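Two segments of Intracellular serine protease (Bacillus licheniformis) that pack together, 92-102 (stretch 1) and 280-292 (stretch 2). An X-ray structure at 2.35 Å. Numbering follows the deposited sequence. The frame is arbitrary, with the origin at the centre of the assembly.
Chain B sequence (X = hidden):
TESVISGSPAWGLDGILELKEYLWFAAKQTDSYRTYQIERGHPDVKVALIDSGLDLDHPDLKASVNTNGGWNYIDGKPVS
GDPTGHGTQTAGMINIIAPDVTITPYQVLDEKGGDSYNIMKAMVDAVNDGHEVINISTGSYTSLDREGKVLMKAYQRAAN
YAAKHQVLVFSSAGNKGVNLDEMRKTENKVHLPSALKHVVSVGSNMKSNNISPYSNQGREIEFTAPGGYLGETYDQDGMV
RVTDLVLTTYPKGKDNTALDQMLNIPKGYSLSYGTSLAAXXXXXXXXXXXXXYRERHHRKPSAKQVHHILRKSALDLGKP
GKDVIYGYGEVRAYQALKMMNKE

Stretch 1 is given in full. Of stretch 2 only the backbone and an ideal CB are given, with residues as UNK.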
# COMPACT_ATOMS: atom_id res chain seq x y z
N GLY B 92 4.22 -5.92 -8.62
CA GLY B 92 3.91 -6.07 -10.02
C GLY B 92 2.84 -5.11 -10.48
O GLY B 92 2.89 -4.64 -11.62
N MET B 93 1.91 -4.73 -9.60
CA MET B 93 0.87 -3.84 -10.07
C MET B 93 1.42 -2.43 -10.25
O MET B 93 1.00 -1.71 -11.16
CB MET B 93 -0.32 -3.82 -9.13
CG MET B 93 -1.00 -5.16 -8.99
SD MET B 93 -1.17 -6.03 -10.54
CE MET B 93 -2.75 -6.89 -10.26
N ILE B 94 2.37 -2.02 -9.40
CA ILE B 94 3.05 -0.76 -9.64
C ILE B 94 3.82 -0.86 -10.94
O ILE B 94 3.81 0.06 -11.77
CB ILE B 94 4.07 -0.41 -8.53
CG1 ILE B 94 3.41 -0.16 -7.18
CG2 ILE B 94 4.94 0.78 -8.96
CD1 ILE B 94 4.37 -0.43 -6.06
N ASN B 95 4.55 -1.97 -11.10
CA ASN B 95 5.44 -2.12 -12.24
C ASN B 95 4.75 -2.16 -13.61
O ASN B 95 5.22 -1.54 -14.55
CB ASN B 95 6.29 -3.37 -12.08
CG ASN B 95 7.27 -3.54 -13.20
OD1 ASN B 95 8.20 -2.75 -13.34
ND2 ASN B 95 7.05 -4.53 -14.04
N ILE B 96 3.64 -2.89 -13.72
CA ILE B 96 3.00 -3.08 -15.02
C ILE B 96 2.49 -1.75 -15.58
O ILE B 96 2.48 -1.56 -16.79
CB ILE B 96 1.85 -4.13 -14.94
CG1 ILE B 96 1.46 -4.58 -16.34
CG2 ILE B 96 0.64 -3.62 -14.16
CD1 ILE B 96 2.56 -5.31 -17.09
N ILE B 97 2.15 -0.80 -14.70
CA ILE B 97 1.72 0.54 -15.10
C ILE B 97 2.90 1.51 -15.29
O ILE B 97 2.94 2.29 -16.26
CB ILE B 97 0.74 1.13 -14.03
CG1 ILE B 97 -0.64 0.49 -14.21
CG2 ILE B 97 0.64 2.64 -14.17
CD1 ILE B 97 -1.47 0.50 -13.02
N ALA B 98 3.91 1.38 -14.43
CA ALA B 98 5.07 2.26 -14.45
C ALA B 98 6.33 1.43 -14.35
O ALA B 98 6.92 1.30 -13.27
CB ALA B 98 5.01 3.23 -13.30
N PRO B 99 6.73 0.83 -15.48
CA PRO B 99 7.80 -0.17 -15.42
C PRO B 99 9.17 0.38 -15.05
O PRO B 99 10.00 -0.39 -14.60
CB PRO B 99 7.79 -0.79 -16.84
CG PRO B 99 6.93 0.09 -17.68
CD PRO B 99 6.01 0.83 -16.76
N ASP B 100 9.39 1.68 -15.16
CA ASP B 100 10.72 2.21 -14.89
C ASP B 100 10.87 2.96 -13.56
O ASP B 100 11.99 3.33 -13.21
CB ASP B 100 11.14 3.14 -16.04
CG ASP B 100 11.48 2.37 -17.30
OD1 ASP B 100 11.93 1.22 -17.15
OD2 ASP B 100 11.26 2.91 -18.42
N VAL B 101 9.78 3.18 -12.81
CA VAL B 101 9.94 3.83 -11.50
C VAL B 101 10.63 2.88 -10.55
O VAL B 101 10.54 1.66 -10.70
CB VAL B 101 8.62 4.29 -10.88
CG1 VAL B 101 8.06 5.46 -11.67
CG2 VAL B 101 7.64 3.14 -10.78
N THR B 102 11.33 3.43 -9.56
CA THR B 102 12.07 2.55 -8.65
C THR B 102 11.12 2.04 -7.57
O THR B 102 10.21 2.76 -7.14
CB THR B 102 13.29 3.28 -8.03
OG1 THR B 102 14.26 3.54 -9.05
CG2 THR B 102 13.93 2.45 -6.94
N UNK B 280 -1.95 -0.38 -5.46
CA UNK B 280 -0.69 -0.11 -6.17
C UNK B 280 -0.85 0.35 -7.63
O UNK B 280 0.06 1.02 -8.16
CB UNK B 280 0.17 -1.37 -6.15
N UNK B 281 -2.00 0.04 -8.26
CA UNK B 281 -2.27 0.53 -9.59
C UNK B 281 -2.40 2.05 -9.57
O UNK B 281 -1.96 2.73 -10.48
CB UNK B 281 -3.54 -0.12 -10.15
N UNK B 282 -3.03 2.57 -8.52
CA UNK B 282 -3.13 4.00 -8.31
C UNK B 282 -1.77 4.59 -7.90
O UNK B 282 -1.38 5.65 -8.37
CB UNK B 282 -4.19 4.30 -7.25
N UNK B 283 -1.04 3.89 -7.03
CA UNK B 283 0.28 4.35 -6.66
C UNK B 283 1.18 4.40 -7.92
O UNK B 283 1.89 5.40 -8.14
CB UNK B 283 0.88 3.44 -5.59
N UNK B 284 1.09 3.35 -8.75
CA UNK B 284 1.83 3.28 -10.00
C UNK B 284 1.45 4.42 -10.92
O UNK B 284 2.32 5.06 -11.52
CB UNK B 284 1.59 1.94 -10.69
N UNK B 285 0.15 4.71 -10.99
CA UNK B 285 -0.33 5.82 -11.79
C UNK B 285 0.19 7.16 -11.24
O UNK B 285 0.60 8.04 -12.01
CB UNK B 285 -1.86 5.81 -11.83
N UNK B 286 0.22 7.29 -9.92
CA UNK B 286 0.76 8.51 -9.31
C UNK B 286 2.23 8.73 -9.68
O UNK B 286 2.65 9.85 -10.00
CB UNK B 286 0.61 8.45 -7.79
N UNK B 287 3.01 7.65 -9.62
CA UNK B 287 4.42 7.69 -10.00
C UNK B 287 4.54 8.09 -11.47
O UNK B 287 5.46 8.83 -11.85
CB UNK B 287 5.09 6.34 -9.75
N UNK B 288 3.60 7.65 -12.30
CA UNK B 288 3.65 8.07 -13.70
C UNK B 288 3.43 9.58 -13.86
O UNK B 288 4.13 10.23 -14.65
CB UNK B 288 2.60 7.31 -14.51
N UNK B 289 2.46 10.13 -13.13
CA UNK B 289 2.14 11.56 -13.20
C UNK B 289 3.32 12.38 -12.69
O UNK B 289 3.73 13.35 -13.34
CB UNK B 289 0.88 11.88 -12.39
N UNK B 290 3.90 11.96 -11.56
CA UNK B 290 5.06 12.65 -11.05
C UNK B 290 6.20 12.64 -12.09
O UNK B 290 6.81 13.67 -12.35
CB UNK B 290 5.52 12.01 -9.74
N UNK B 291 6.43 11.49 -12.72
CA UNK B 291 7.48 11.37 -13.73
C UNK B 291 7.21 12.33 -14.90
O UNK B 291 8.07 13.13 -15.28
CB UNK B 291 7.57 9.93 -14.23
N UNK B 292 5.98 12.32 -15.43
CA UNK B 292 5.70 13.22 -16.53
C UNK B 292 5.85 14.70 -16.12
O UNK B 292 6.46 15.50 -16.83
CB UNK B 292 4.29 12.96 -17.06

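The two helices run at 39° to one another, their axes approaching to 7.5 Å, and no hydrogen bond crosses between them. The evidence at each position is therefore mainly the direction of CA-to-CB and the stretch 1 atoms within reach of it.

At position 280 CA-to-CB points toward stretch 1, and the ideal CB lies 3.6 Å from Ile94 CG1 and 3.9 Å from Met93 CB. Such an apolar setting suits a compact hydrophobic residue; phi of -67° also admits proline. The residue is Pro280: its CG lies 3.6 Å from Met93 CB and its CB 3.8 Å from Ile94 CG1.

Position 281 points sideways, with the ideal CB 3.6 Å from Ile97 CD1. A long chain could run past Met93, with either an aliphatic or a polar end. It is Gln281, with chi1 m and chi2 t; its CG passes 4.0 Å from Met93 CB, while the amide makes its hydrogen bonds elsewhere in the structure.

Position 282 points away, with no stretch 1 atom within 5.5 Å of the ideal CB, so the visible atoms set little limit; it is Val282. Position 283 points sideways, 4.7 Å from Ile94 CG1 to the ideal CB. Small or medium residues would fit, and Ala283 adds little to the contact.

Position 284 is the most restrictive. Its CA lies 4.2 Å from the CA of Ile94, and an ideal CB would stand 3.1 Å from Ile94 O, a tight approach, and 3.5 Å from Ile97 CB. Helical phi/psi of -60/-43 does not require glycine; the crowding is what favors it. Gly284 leaves its CA open to Ile94 CG2 at 4.1 Å, and its carbonyl C lies 3.8 Å from Ile97 CG2.

Position 285 points away, its ideal CB 4.7 Å from Ile97 CG2, so polar and apolar residues are both plausible. Thr285 turns OG1 back to donate to Gln281 O at 2.7 Å. With Gln281, Gly284 and position 288, it forms the hole that receives the Ile97 side chain.

Position 286 is out of reach and unconstrained by stretch 1; it is Ala286. Position 287 points toward stretch 1, its ideal CB already 3.6 Å from Val101 CG1, which favors a small apolar residue. Ala287 CB lies 3.6 Å from Val101 CG1.

Position 288 points sideways, its ideal CB 4.9 Å from Ala98 CB and 5.1 Å from Ile97 CG2. That gap suits a branched or flexible aliphatic chain, leucine or methionine for example. Leu288 (m, t) brings its end nearer: CD1 reaches 3.6 Å from Ile97 CG2, and CD2 3.6 Å from Ala98 CB.

At 289 and 290 the ideal CB has no stretch 1 atom within 5.5 Å, so many residues would do; they are Val289 and Ile290. Position 291 points toward stretch 1, with 5.2 Å between the ideal CB and Val101 CG1, room for a small residue, polar or apolar. Ser291 OG lies 3.9 Å from Val101 CG1 and donates to Ala287 O at 2.8 Å. Position 292 is likewise out of reach and open to many side chains; it is Glu292.

Stretch 2 (280-292) PQVAGTAALVISE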
# COMPACT_ATOMS: atom_id res chain seq x y z
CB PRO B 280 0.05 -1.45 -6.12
CG PRO B 280 -0.99 -2.47 -5.81
CD PRO B 280 -2.00 -1.76 -4.96
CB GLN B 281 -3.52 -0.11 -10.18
CG GLN B 281 -3.35 -1.57 -10.49
CD GLN B 281 -4.60 -2.19 -11.06
OE1 GLN B 281 -5.13 -1.71 -12.08
NE2 GLN B 281 -5.11 -3.24 -10.41
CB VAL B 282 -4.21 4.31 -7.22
CG1 VAL B 282 -4.40 5.84 -7.05
CG2 VAL B 282 -5.51 3.64 -7.59
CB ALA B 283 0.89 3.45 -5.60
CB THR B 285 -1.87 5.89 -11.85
OG1 THR B 285 -2.40 4.64 -12.35
CG2 THR B 285 -2.32 7.04 -12.77
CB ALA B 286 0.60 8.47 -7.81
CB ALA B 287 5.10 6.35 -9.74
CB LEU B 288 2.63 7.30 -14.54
CG LEU B 288 3.00 5.90 -15.00
CD1 LEU B 288 1.97 5.42 -16.03
CD2 LEU B 288 4.43 5.89 -15.58
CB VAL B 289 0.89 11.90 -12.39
CG1 VAL B 289 0.77 13.41 -12.17
CG2 VAL B 289 -0.34 11.36 -13.10
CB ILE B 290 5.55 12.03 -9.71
CG1 ILE B 290 4.56 12.32 -8.58
CG2 ILE B 290 6.93 12.60 -9.33
CD1 ILE B 290 4.70 11.47 -7.37
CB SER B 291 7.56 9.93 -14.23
OG SER B 291 7.89 9.04 -13.18
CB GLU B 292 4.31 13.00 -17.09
CG GLU B 292 4.00 13.99 -18.18
CD GLU B 292 3.09 13.43 -19.24
OE1 GLU B 292 3.23 12.23 -19.57
OE2 GLU B 292 2.25 14.20 -19.73
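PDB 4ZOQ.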